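PDB 6TA8: tyrocidine synthase 2 from Brevibacillus parabrevis, which is a synthase named for tyrocidine, represented here by a chain that carries a domain of the condensation family. Local coordinates for residues 42-46 with 47-51; 242-246 with 247-251; 36-39 with 40-43; 82-85 with 86-89; 198-201 with 202-205. All blocks are in the same frame, centred on the assembly; numbering follows the deposited sequence.

Contact 1. Residues 42-46 with 47-51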
# COMPACT_ATOMS: atom_id res chain seq x y z
N LYS A 42 -0.53 12.22 -8.28
CA LYS A 42 0.25 13.45 -8.41
C LYS A 42 1.51 13.39 -7.55
O LYS A 42 2.58 13.86 -7.95
CB LYS A 42 -0.59 14.66 -8.04
CG LYS A 42 -1.28 15.35 -9.20
CD LYS A 42 -1.76 16.73 -8.81
CE LYS A 42 -2.28 17.51 -10.00
NZ LYS A 42 -3.58 16.98 -10.49
N TRP A 43 1.39 12.81 -6.35
CA TRP A 43 2.54 12.69 -5.46
C TRP A 43 3.62 11.79 -6.05
O TRP A 43 4.81 12.01 -5.80
CB TRP A 43 2.09 12.16 -4.10
CG TRP A 43 3.20 11.68 -3.22
CD1 TRP A 43 3.92 12.43 -2.33
CD2 TRP A 43 3.71 10.35 -3.12
NE1 TRP A 43 4.85 11.65 -1.70
CE2 TRP A 43 4.74 10.37 -2.16
CE3 TRP A 43 3.40 9.14 -3.75
CZ2 TRP A 43 5.47 9.23 -1.82
CZ3 TRP A 43 4.12 8.01 -3.42
CH2 TRP A 43 5.14 8.06 -2.46
N PHE A 44 3.23 10.79 -6.84
CA PHE A 44 4.21 9.90 -7.45
C PHE A 44 5.03 10.62 -8.51
O PHE A 44 6.25 10.43 -8.59
CB PHE A 44 3.50 8.68 -8.05
CG PHE A 44 4.40 7.80 -8.88
CD1 PHE A 44 5.24 6.88 -8.28
CD2 PHE A 44 4.38 7.89 -10.26
CE1 PHE A 44 6.06 6.08 -9.05
CE2 PHE A 44 5.20 7.09 -11.03
CZ PHE A 44 6.04 6.18 -10.42
N PHE A 45 4.39 11.45 -9.33
CA PHE A 45 5.10 12.15 -10.39
C PHE A 45 5.90 13.33 -9.86
O PHE A 45 6.97 13.65 -10.39
CB PHE A 45 4.12 12.62 -11.46
CG PHE A 45 3.56 11.50 -12.30
CD1 PHE A 45 4.36 10.84 -13.21
CD2 PHE A 45 2.24 11.11 -12.16
CE1 PHE A 45 3.85 9.80 -13.98
CE2 PHE A 45 1.73 10.07 -12.92
CZ PHE A 45 2.54 9.42 -13.83
N ALA A 46 5.40 14.00 -8.81
CA ALA A 46 6.13 15.12 -8.23
C ALA A 46 7.44 14.68 -7.60
O ALA A 46 8.35 15.51 -7.43
CB ALA A 46 5.26 15.84 -7.19
N ASN A 47 7.57 13.41 -7.23
CA ASN A 47 8.82 12.92 -6.67
C ASN A 47 9.91 12.82 -7.74
O ASN A 47 11.10 12.89 -7.41
CB ASN A 47 8.60 11.56 -6.01
CG ASN A 47 8.24 11.68 -4.55
OD1 ASN A 47 9.07 12.03 -3.71
ND2 ASN A 47 6.99 11.37 -4.22
N ASN A 48 9.51 12.65 -9.00
CA ASN A 48 10.45 12.52 -10.12
C ASN A 48 11.42 11.37 -9.89
O ASN A 48 12.64 11.54 -9.82
CB ASN A 48 11.19 13.84 -10.38
CG ASN A 48 10.66 14.59 -11.59
OD1 ASN A 48 10.84 14.16 -12.72
ND2 ASN A 48 10.00 15.71 -11.34
N PHE A 49 10.85 10.17 -9.77
CA PHE A 49 11.65 8.98 -9.53
C PHE A 49 12.50 8.64 -10.76
O PHE A 49 12.12 8.92 -11.90
CB PHE A 49 10.76 7.79 -9.19
CG PHE A 49 10.07 7.90 -7.87
CD1 PHE A 49 10.79 7.90 -6.69
CD2 PHE A 49 8.69 7.99 -7.80
CE1 PHE A 49 10.16 8.00 -5.47
CE2 PHE A 49 8.04 8.09 -6.58
CZ PHE A 49 8.78 8.09 -5.41
N THR A 50 13.66 8.05 -10.51
CA THR A 50 14.47 7.49 -11.58
C THR A 50 13.92 6.13 -11.96
O THR A 50 13.67 5.29 -11.08
CB THR A 50 15.94 7.39 -11.16
OG1 THR A 50 16.41 8.67 -10.73
CG2 THR A 50 16.80 6.90 -12.32
N ASP A 51 13.74 5.90 -13.26
CA ASP A 51 13.09 4.69 -13.76
C ASP A 51 11.72 4.51 -13.11
O ASP A 51 11.41 3.47 -12.53
CB ASP A 51 13.96 3.46 -13.55
CG ASP A 51 15.40 3.67 -14.01
OD1 ASP A 51 15.60 4.29 -15.07
OD2 ASP A 51 16.31 3.21 -13.29
O HOH W 1 7.97 9.89 -10.43

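Contact 2. Residues 242-246 with 247-251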
# COMPACT_ATOMS: atom_id res chain seq x y z
N THR A 242 23.89 10.98 4.71
CA THR A 242 24.20 10.67 3.33
C THR A 242 23.25 11.44 2.41
O THR A 242 22.15 11.83 2.81
CB THR A 242 24.10 9.17 3.04
OG1 THR A 242 24.55 8.90 1.71
CG2 THR A 242 22.66 8.69 3.19
N ALA A 243 23.71 11.65 1.18
CA ALA A 243 22.88 12.22 0.12
C ALA A 243 22.48 11.18 -0.91
O ALA A 243 21.96 11.54 -1.97
CB ALA A 243 23.61 13.39 -0.55
N ASP A 244 22.72 9.90 -0.63
CA ASP A 244 22.42 8.80 -1.54
C ASP A 244 21.18 8.08 -1.01
O ASP A 244 21.29 7.21 -0.14
CB ASP A 244 23.61 7.86 -1.66
CG ASP A 244 23.42 6.81 -2.74
OD1 ASP A 244 22.44 6.91 -3.50
OD2 ASP A 244 24.25 5.88 -2.82
N ARG A 245 20.02 8.43 -1.54
CA ARG A 245 18.76 7.81 -1.16
C ARG A 245 18.31 6.75 -2.15
O ARG A 245 17.11 6.45 -2.23
CB ARG A 245 17.67 8.88 -0.99
CG ARG A 245 18.21 10.29 -0.85
CD ARG A 245 17.23 11.19 -0.11
NE ARG A 245 17.30 11.01 1.34
CZ ARG A 245 18.20 11.59 2.12
NH1 ARG A 245 19.12 12.39 1.60
NH2 ARG A 245 18.18 11.37 3.43
N LYS A 246 19.24 6.16 -2.89
CA LYS A 246 18.89 5.15 -3.89
C LYS A 246 18.35 3.89 -3.22
O LYS A 246 18.70 3.57 -2.08
CB LYS A 246 20.10 4.82 -4.76
CG LYS A 246 20.43 5.88 -5.79
CD LYS A 246 21.43 5.37 -6.81
CE LYS A 246 22.77 5.04 -6.17
NZ LYS A 246 23.76 4.56 -7.17
N GLN A 247 17.48 3.19 -3.94
CA GLN A 247 16.81 2.02 -3.38
C GLN A 247 17.73 0.81 -3.26
O GLN A 247 17.40 -0.13 -2.54
CB GLN A 247 15.59 1.66 -4.23
CG GLN A 247 14.52 0.87 -3.49
CD GLN A 247 13.70 1.73 -2.55
OE1 GLN A 247 13.67 1.50 -1.34
NE2 GLN A 247 13.03 2.74 -3.10
N LYS A 248 18.87 0.81 -3.96
CA LYS A 248 19.77 -0.34 -3.90
C LYS A 248 20.34 -0.56 -2.51
O LYS A 248 20.72 -1.69 -2.18
CB LYS A 248 20.91 -0.16 -4.91
CG LYS A 248 21.76 1.08 -4.69
CD LYS A 248 22.92 1.12 -5.66
CE LYS A 248 22.44 1.11 -7.10
NZ LYS A 248 23.57 0.96 -8.06
N HIS A 249 20.39 0.48 -1.68
CA HIS A 249 20.91 0.37 -0.32
C HIS A 249 19.82 0.07 0.70
O HIS A 249 20.07 0.18 1.91
CB HIS A 249 21.64 1.66 0.07
CG HIS A 249 22.65 2.10 -0.95
ND1 HIS A 249 23.91 1.55 -1.03
CD2 HIS A 249 22.59 3.05 -1.91
CE1 HIS A 249 24.58 2.14 -2.01
NE2 HIS A 249 23.80 3.05 -2.56
N THR A 250 18.63 -0.30 0.26
CA THR A 250 17.51 -0.53 1.17
C THR A 250 17.57 -1.95 1.73
O THR A 250 17.67 -2.92 0.98
CB THR A 250 16.18 -0.30 0.46
OG1 THR A 250 16.00 1.10 0.22
CG2 THR A 250 15.03 -0.82 1.30
N ARG A 251 17.50 -2.06 3.05
CA ARG A 251 17.43 -3.34 3.74
C ARG A 251 16.20 -3.37 4.63
O ARG A 251 15.66 -2.33 5.02
CB ARG A 251 18.69 -3.60 4.57
CG ARG A 251 19.98 -3.62 3.77
CD ARG A 251 19.97 -4.73 2.74
NE ARG A 251 21.27 -4.88 2.08
CZ ARG A 251 21.59 -4.31 0.92
NH1 ARG A 251 20.70 -3.55 0.28
NH2 ARG A 251 22.79 -4.50 0.40

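Contact 3. Residues 36-39 with 40-43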
# COMPACT_ATOMS: atom_id res chain seq x y z
N ALA A 36 -8.37 12.27 -14.64
CA ALA A 36 -7.56 13.22 -13.88
C ALA A 36 -6.68 12.49 -12.87
O ALA A 36 -7.03 11.41 -12.38
CB ALA A 36 -8.45 14.23 -13.17
N LEU A 37 -5.54 13.08 -12.57
CA LEU A 37 -4.58 12.48 -11.65
C LEU A 37 -5.07 12.66 -10.21
O LEU A 37 -5.32 13.79 -9.77
CB LEU A 37 -3.20 13.10 -11.83
CG LEU A 37 -2.43 12.76 -13.11
CD1 LEU A 37 -1.16 13.59 -13.21
CD2 LEU A 37 -2.11 11.27 -13.16
N THR A 38 -5.19 11.56 -9.48
CA THR A 38 -5.55 11.61 -8.08
C THR A 38 -4.37 12.14 -7.26
O THR A 38 -3.23 12.16 -7.74
CB THR A 38 -5.97 10.23 -7.59
OG1 THR A 38 -4.89 9.30 -7.75
CG2 THR A 38 -7.17 9.73 -8.38
N PRO A 39 -4.62 12.58 -6.02
CA PRO A 39 -3.50 13.12 -5.21
C PRO A 39 -2.34 12.15 -5.04
O PRO A 39 -1.18 12.58 -5.13
CB PRO A 39 -4.18 13.43 -3.86
CG PRO A 39 -5.59 13.72 -4.22
CD PRO A 39 -5.92 12.81 -5.37
N ILE A 40 -2.61 10.87 -4.81
CA ILE A 40 -1.53 9.91 -4.65
C ILE A 40 -0.82 9.68 -5.98
O ILE A 40 0.36 9.31 -6.01
CB ILE A 40 -2.05 8.60 -4.04
CG1 ILE A 40 -0.89 7.72 -3.57
CG2 ILE A 40 -2.93 7.85 -5.03
CD1 ILE A 40 0.04 8.40 -2.59
N GLN A 41 -1.52 9.89 -7.10
CA GLN A 41 -0.88 9.81 -8.40
C GLN A 41 -0.04 11.05 -8.68
O GLN A 41 1.05 10.95 -9.25
CB GLN A 41 -1.93 9.61 -9.49
CG GLN A 41 -2.51 8.21 -9.54
CD GLN A 41 -3.68 8.10 -10.50
OE1 GLN A 41 -4.37 9.08 -10.77
NE2 GLN A 41 -3.91 6.89 -11.02
N LYS A 42 -0.53 12.22 -8.28
CA LYS A 42 0.25 13.45 -8.41
C LYS A 42 1.51 13.39 -7.55
O LYS A 42 2.58 13.86 -7.95
CB LYS A 42 -0.59 14.66 -8.04
CG LYS A 42 -1.28 15.35 -9.20
CD LYS A 42 -1.76 16.73 -8.81
CE LYS A 42 -2.28 17.51 -10.00
NZ LYS A 42 -3.58 16.98 -10.49
N TRP A 43 1.39 12.81 -6.35
CA TRP A 43 2.54 12.69 -5.46
C TRP A 43 3.62 11.79 -6.05
O TRP A 43 4.81 12.01 -5.80
CB TRP A 43 2.09 12.16 -4.10
CG TRP A 43 3.20 11.68 -3.22
CD1 TRP A 43 3.92 12.43 -2.33
CD2 TRP A 43 3.71 10.35 -3.12
NE1 TRP A 43 4.85 11.65 -1.70
CE2 TRP A 43 4.74 10.37 -2.16
CE3 TRP A 43 3.40 9.14 -3.75
CZ2 TRP A 43 5.47 9.23 -1.82
CZ3 TRP A 43 4.12 8.01 -3.42
CH2 TRP A 43 5.14 8.06 -2.46

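Contact 4. Residues 82-85 with 86-89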
# COMPACT_ATOMS: atom_id res chain seq x y z
N HIS A 82 -12.63 -6.43 -17.31
CA HIS A 82 -13.59 -6.07 -16.27
C HIS A 82 -13.13 -4.84 -15.50
O HIS A 82 -13.87 -3.85 -15.38
CB HIS A 82 -13.81 -7.25 -15.33
CG HIS A 82 -15.02 -7.12 -14.47
ND1 HIS A 82 -15.02 -6.43 -13.27
CD2 HIS A 82 -16.28 -7.59 -14.62
CE1 HIS A 82 -16.22 -6.48 -12.73
NE2 HIS A 82 -17.01 -7.18 -13.53
N HIS A 83 -11.91 -4.87 -14.97
CA HIS A 83 -11.36 -3.76 -14.20
C HIS A 83 -10.65 -2.82 -15.17
O HIS A 83 -9.51 -3.07 -15.58
CB HIS A 83 -10.42 -4.28 -13.11
CG HIS A 83 -11.07 -5.25 -12.18
ND1 HIS A 83 -11.98 -4.86 -11.22
CD2 HIS A 83 -10.96 -6.60 -12.07
CE1 HIS A 83 -12.39 -5.93 -10.55
NE2 HIS A 83 -11.79 -6.99 -11.05
N ASP A 84 -11.32 -1.73 -15.54
CA ASP A 84 -10.83 -0.85 -16.59
C ASP A 84 -9.56 -0.11 -16.21
O ASP A 84 -8.81 0.30 -17.11
CB ASP A 84 -11.92 0.16 -16.98
CG ASP A 84 -13.18 -0.51 -17.47
OD1 ASP A 84 -13.24 -0.89 -18.66
OD2 ASP A 84 -14.13 -0.66 -16.66
N ALA A 85 -9.28 0.06 -14.92
CA ALA A 85 -8.09 0.79 -14.51
C ALA A 85 -6.80 0.08 -14.90
O ALA A 85 -5.76 0.73 -15.01
CB ALA A 85 -8.11 1.03 -13.00
N LEU A 86 -6.85 -1.24 -15.11
CA LEU A 86 -5.66 -1.99 -15.49
C LEU A 86 -5.26 -1.77 -16.95
O LEU A 86 -4.20 -2.25 -17.36
CB LEU A 86 -5.87 -3.48 -15.23
CG LEU A 86 -6.15 -3.87 -13.78
CD1 LEU A 86 -6.39 -5.37 -13.64
CD2 LEU A 86 -5.01 -3.43 -12.87
N ARG A 87 -6.08 -1.07 -17.73
CA ARG A 87 -5.77 -0.73 -19.11
C ARG A 87 -5.23 0.69 -19.25
O ARG A 87 -5.35 1.30 -20.32
CB ARG A 87 -7.00 -0.91 -20.00
CG ARG A 87 -7.61 -2.30 -19.96
CD ARG A 87 -8.65 -2.47 -21.04
NE ARG A 87 -9.62 -1.38 -21.04
CZ ARG A 87 -10.75 -1.38 -20.35
NH1 ARG A 87 -11.07 -2.43 -19.61
NH2 ARG A 87 -11.57 -0.34 -20.40
N MET A 88 -4.62 1.22 -18.19
CA MET A 88 -4.20 2.61 -18.16
C MET A 88 -2.80 2.77 -18.76
O MET A 88 -1.95 1.89 -18.65
CB MET A 88 -4.20 3.14 -16.73
CG MET A 88 -4.30 4.65 -16.62
SD MET A 88 -6.01 5.24 -16.63
CE MET A 88 -6.72 4.18 -15.37
N VAL A 89 -2.59 3.93 -19.40
CA VAL A 89 -1.28 4.34 -19.90
C VAL A 89 -1.08 5.80 -19.53
O VAL A 89 -2.04 6.55 -19.31
CB VAL A 89 -1.13 4.14 -21.42
CG1 VAL A 89 -1.05 2.65 -21.76
CG2 VAL A 89 -2.27 4.80 -22.17

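Contact 5. Residues 198-201 with 202-205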
# COMPACT_ATOMS: atom_id res chain seq x y z
N THR A 198 -18.46 -1.88 -9.90
CA THR A 198 -18.75 -0.73 -9.05
C THR A 198 -18.36 0.54 -9.82
O THR A 198 -18.23 0.52 -11.04
CB THR A 198 -18.02 -0.87 -7.71
OG1 THR A 198 -16.67 -1.31 -7.94
CG2 THR A 198 -18.73 -1.88 -6.83
N ASP A 199 -18.19 1.65 -9.11
CA ASP A 199 -17.85 2.90 -9.78
C ASP A 199 -16.45 2.83 -10.38
O ASP A 199 -15.51 2.38 -9.73
CB ASP A 199 -17.95 4.07 -8.80
CG ASP A 199 -19.39 4.42 -8.46
OD1 ASP A 199 -20.27 4.24 -9.33
OD2 ASP A 199 -19.64 4.88 -7.32
N SER A 200 -16.33 3.26 -11.63
CA SER A 200 -15.05 3.22 -12.31
C SER A 200 -14.07 4.21 -11.67
O SER A 200 -14.46 5.16 -10.99
CB SER A 200 -15.22 3.56 -13.80
OG SER A 200 -15.57 4.92 -13.97
N PHE A 201 -12.78 3.96 -11.90
CA PHE A 201 -11.75 4.88 -11.43
C PHE A 201 -11.84 6.23 -12.12
O PHE A 201 -11.39 7.23 -11.55
CB PHE A 201 -10.36 4.27 -11.63
CG PHE A 201 -9.26 5.04 -10.96
CD1 PHE A 201 -9.02 4.89 -9.60
CD2 PHE A 201 -8.47 5.92 -11.68
CE1 PHE A 201 -8.01 5.60 -8.98
CE2 PHE A 201 -7.46 6.63 -11.07
CZ PHE A 201 -7.23 6.47 -9.72
N LYS A 202 -12.41 6.28 -13.32
CA LYS A 202 -12.63 7.56 -13.98
C LYS A 202 -13.72 8.36 -13.27
O LYS A 202 -13.62 9.58 -13.14
CB LYS A 202 -13.00 7.34 -15.45
CG LYS A 202 -13.28 8.61 -16.23
CD LYS A 202 -13.85 8.30 -17.60
CE LYS A 202 -14.20 9.58 -18.36
NZ LYS A 202 -14.89 9.29 -19.64
N ASP A 203 -14.77 7.68 -12.80
CA ASP A 203 -15.84 8.36 -12.07
C ASP A 203 -15.37 8.81 -10.70
O ASP A 203 -15.80 9.87 -10.21
CB ASP A 203 -17.06 7.45 -11.94
CG ASP A 203 -17.75 7.21 -13.27
OD1 ASP A 203 -17.67 8.09 -14.16
OD2 ASP A 203 -18.39 6.15 -13.42
N TRP A 204 -14.50 8.03 -10.05
CA TRP A 204 -14.00 8.41 -8.73
C TRP A 204 -13.14 9.67 -8.82
O TRP A 204 -13.32 10.61 -8.03
CB TRP A 204 -13.20 7.26 -8.13
CG TRP A 204 -12.44 7.63 -6.89
CD1 TRP A 204 -11.16 8.09 -6.82
CD2 TRP A 204 -12.92 7.56 -5.54
NE1 TRP A 204 -10.81 8.32 -5.51
CE2 TRP A 204 -11.87 8.01 -4.70
CE3 TRP A 204 -14.13 7.18 -4.95
CZ2 TRP A 204 -12.00 8.07 -3.32
CZ3 TRP A 204 -14.25 7.24 -3.58
CH2 TRP A 204 -13.19 7.69 -2.78
N ALA A 205 -12.21 9.72 -9.78
CA ALA A 205 -11.36 10.89 -9.93
C ALA A 205 -12.16 12.11 -10.38
O ALA A 205 -11.82 13.24 -10.02
CB ALA A 205 -10.23 10.61 -10.92
O HOH W 2 -19.60 4.28 -12.46

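Contact 1. Residues 42-46 with 47-51
Asn47 turns its amide back onto Trp43, one helical turn earlier, where ND2 donates to Trp43 O at 2.8 Å. The bond is bent, with 132° at the hydrogen, and ND2 is tilted from the carbonyl plane. Asn47 N reaches the same oxygen in a weak bond, so one residue supplies two N-H groups to Trp43 O. ND2 also lies over one face of the indole, 3.2 Å from Trp43 CE2, and the amide stands nearly perpendicular to the ring. CG of Trp43 is anti to the backbone N (chi1 166°), which brings the indole beside its own carbonyl and therefore close to the amide bound there. At Asn48 the phi angle turns positive and the chain leaves the helix; its N still donates to Phe45 O at 3.1 Å, from above the carbonyl plane. Phe49 then folds back: its CD2 comes within 3.5 Å of Phe44 CE1, and the two rings meet obliquely with planes at 43°. Asn47 CB covers part of one face of the Phe49 ring, while Trp55 stacks on Phe49 and also meets Phe44. A water accepts from Phe49 N at 3.0 Å and donates to Phe44 O at 2.6 Å. The chemistry is that of a helix terminus: Trp43 O, Phe44 O and Phe45 O are served in turn by a side-chain amide, a water and the backbone N of Asn48, while the two phenylalanines hold the departing loop against the helix by apolar contact.

Contact 2. Residues 242-246 with 247-251
Asp244 OD2 receives His249 NE2 at 2.9 Å, the one hydrogen bond found between 242-246 and 247-251, and a weak one, with 115° at the hydrogen. It spans a turn that follows an ST turn and leads into strand 250-256, an outermost strand of a six-stranded mixed sheet. Carboxylate and imidazole cross at about a right angle, their planes 81° apart. In the ST turn Asp244 N donates to Thr242 OG1 at 3.1 Å. The other carboxylate oxygen, Asp244 OD1, takes a weak bond from Lys246 N, so each carboxylate oxygen has one weak bond. At its edge, near the plane, the imidazole approaches Lys246 O, with His249 CD2 3.9 Å from that oxygen. Lys248 CG covers one face of the ring, off centre toward the rim. Lys246 and Lys248 run side by side in the same direction, each bent at chi3, and end with their NZ atoms 3.7 Å apart. Both ammonium groups form long, weak ion pairs with Glu414, which probably eases their closeness. Where the strand begins, Thr250 OG1 donates to Gln247 OE1 at 2.8 Å from above the carbonyl plane; the bend in the glutamine chain (chi2 76°) swings its amide to that hydroxyl, which also bonds to Arg417. Arg251 also reaches back along the chain: NH1 bonds to Lys248 O at 3.1 Å and to Thr250 O at 3.2 Å, both oxygens lying close to the guanidinium plane.

Contact 3. Residues 36-39 with 40-43
Gln41 folds back over Thr38 to form a capping box at the start of helix 39-46. Its CB sits 3.4 Å from Thr38 OG1, and CG and CD continue past the same hydroxyl. With CG beside the backbone N (chi1 -75°) and the chain extended beyond it, the amide is carried back along the segment that precedes the helix. At the tip OE1 accepts from Thr38 N at 2.9 Å in a nearly straight bond, 169° at the hydrogen, and weakly from Thr38 OG1 at 3.1 Å. NE2, the other arm of the amide, donates to Leu165 O, so the group is fixed at both ends. Leu37 CD2 packs 4.0 Å from Gln41 CB, the two side chains crossing at a slant. In the reverse sense Thr38 OG1 accepts from Gln41 N, a weak capping bond of 3.5 Å; the hydroxyl lies between the backbone N and the carbonyl carbon (chi1 61°), which turns it toward the first turn. Regular helical bonding begins here too, from Lys42 N to Thr38 O and from Trp43 N to Pro39 O. Phe201 and Ala205 of helix 201-212 pack against Thr38. Beside the cap, Lys42 CG lies 4.0 Å from Leu37 CB, and a bend at the end of the lysine chain brings NZ to 3.7 Å from Leu37 O.

Contact 4. Residues 82-85 with 86-89
Asp84 and Arg87 lie side by side and make the tight part of this buried turn, a salt bridge in which a single oxygen, OD1, meets both terminal nitrogens of the guanidinium. Arg87 NH1 donates to Asp84 OD1 at 2.8 Å, with the oxygen in the guanidinium plane but the donor above the carboxylate plane; the two planes are 89° apart. The approach of Arg87 NH2 to the same oxygen is modelled very short and its exact length is doubtful. A bend at chi3 (-51°) folds the arginine back, so that Asp84 CA lies over one face of the guanidinium, 3.4 Å from NH1. Further partners fix both groups: Lys197 pairs with Asp84 OD2, while Arg87 NE bonds to Arg102 O and NH1 to Val80 O. Across the turn the packing is looser and apolar, though still inside the protein. Ala85 CB meets Met88 CE at 4.2 Å, and His83 CB meets Leu86 CD1 at the same distance; the His83 ring turns away and bonds to Asp178. Backbone bonds run from Leu86 N to His83 O at 3.3 Å and from Arg87 N to Asp84 O at 3.1 Å, followed by a weak one from Met88 N to Ala85 O. Such successive bonds between residues three apart mark a short 3-10 turn, here the connection between helix 69-82 and strand 88-91.

Contact 5. Residues 198-201 with 202-205
An N-cap starts helix 201-212, with Ser200 in the capping position. Ser200 OG accepts from Asp203 N at 3.1 Å, with 153° at the hydrogen, and so satisfies an N-H of the first turn. A chi1 of 69° folds the serine hydroxyl over its own backbone, turned toward that N-H. Asp203 leans back over the cap: CG lies beside its own backbone N (chi1 -69°), which places it 3.2 Å from Ser200 OG. A carboxylate here, near the N-terminal end of the helix, would probably be favoured by the helix dipole. Past the cap the helical bonds set in, from Trp204 N to Ser200 O at 3.0 Å and from Ala205 N to Phe201 O at 3.2 Å. The larger side chains spread away from the cap to other parts of the fold. Phe201 meets Phe323 edge-to-face, Trp204 also meets Phe323, and Lys202 runs out fully extended to bond through NZ to Glu32 O. Ala205 stays closer, its CB 3.6 Å from Phe201 O on the preceding turn. Ahead of the cap, Asp199 is held to the loop around Asn315, with OD2 accepting from Asn315 N and the backbones of the two residues bonded. A water lies between the carboxylates of Asp199 and Asp203; it donates to Asp199 OD1 at 3.2 Å, but its modelled approach to Asp203 OD2, 2.4 Å, is doubtfully short.

In the fold
From the N terminus, contact 3 opens helix 39-46 after strand 33-35, and contact 1 continues along the same helix into the loop before strand 56-63; they share Lys42 and Trp43, and Leu37 packs on Phe45. Contact 4 next turns the chain from helix 69-82 into strand 88-91, and contact 5 starts helix 201-212. Contact 5 joins the others in space: Phe201 packs on Thr38 and Gln41 of contact 3 and on Ala85 of contact 4. Contact 2, leading into strand 250-256, lies on the opposite side of the chain's centre from contact 5, about 36 Å between centres. All five are local; contacts 3 and 1 overlap on helix 39-46, the others follow in series, and none encloses another.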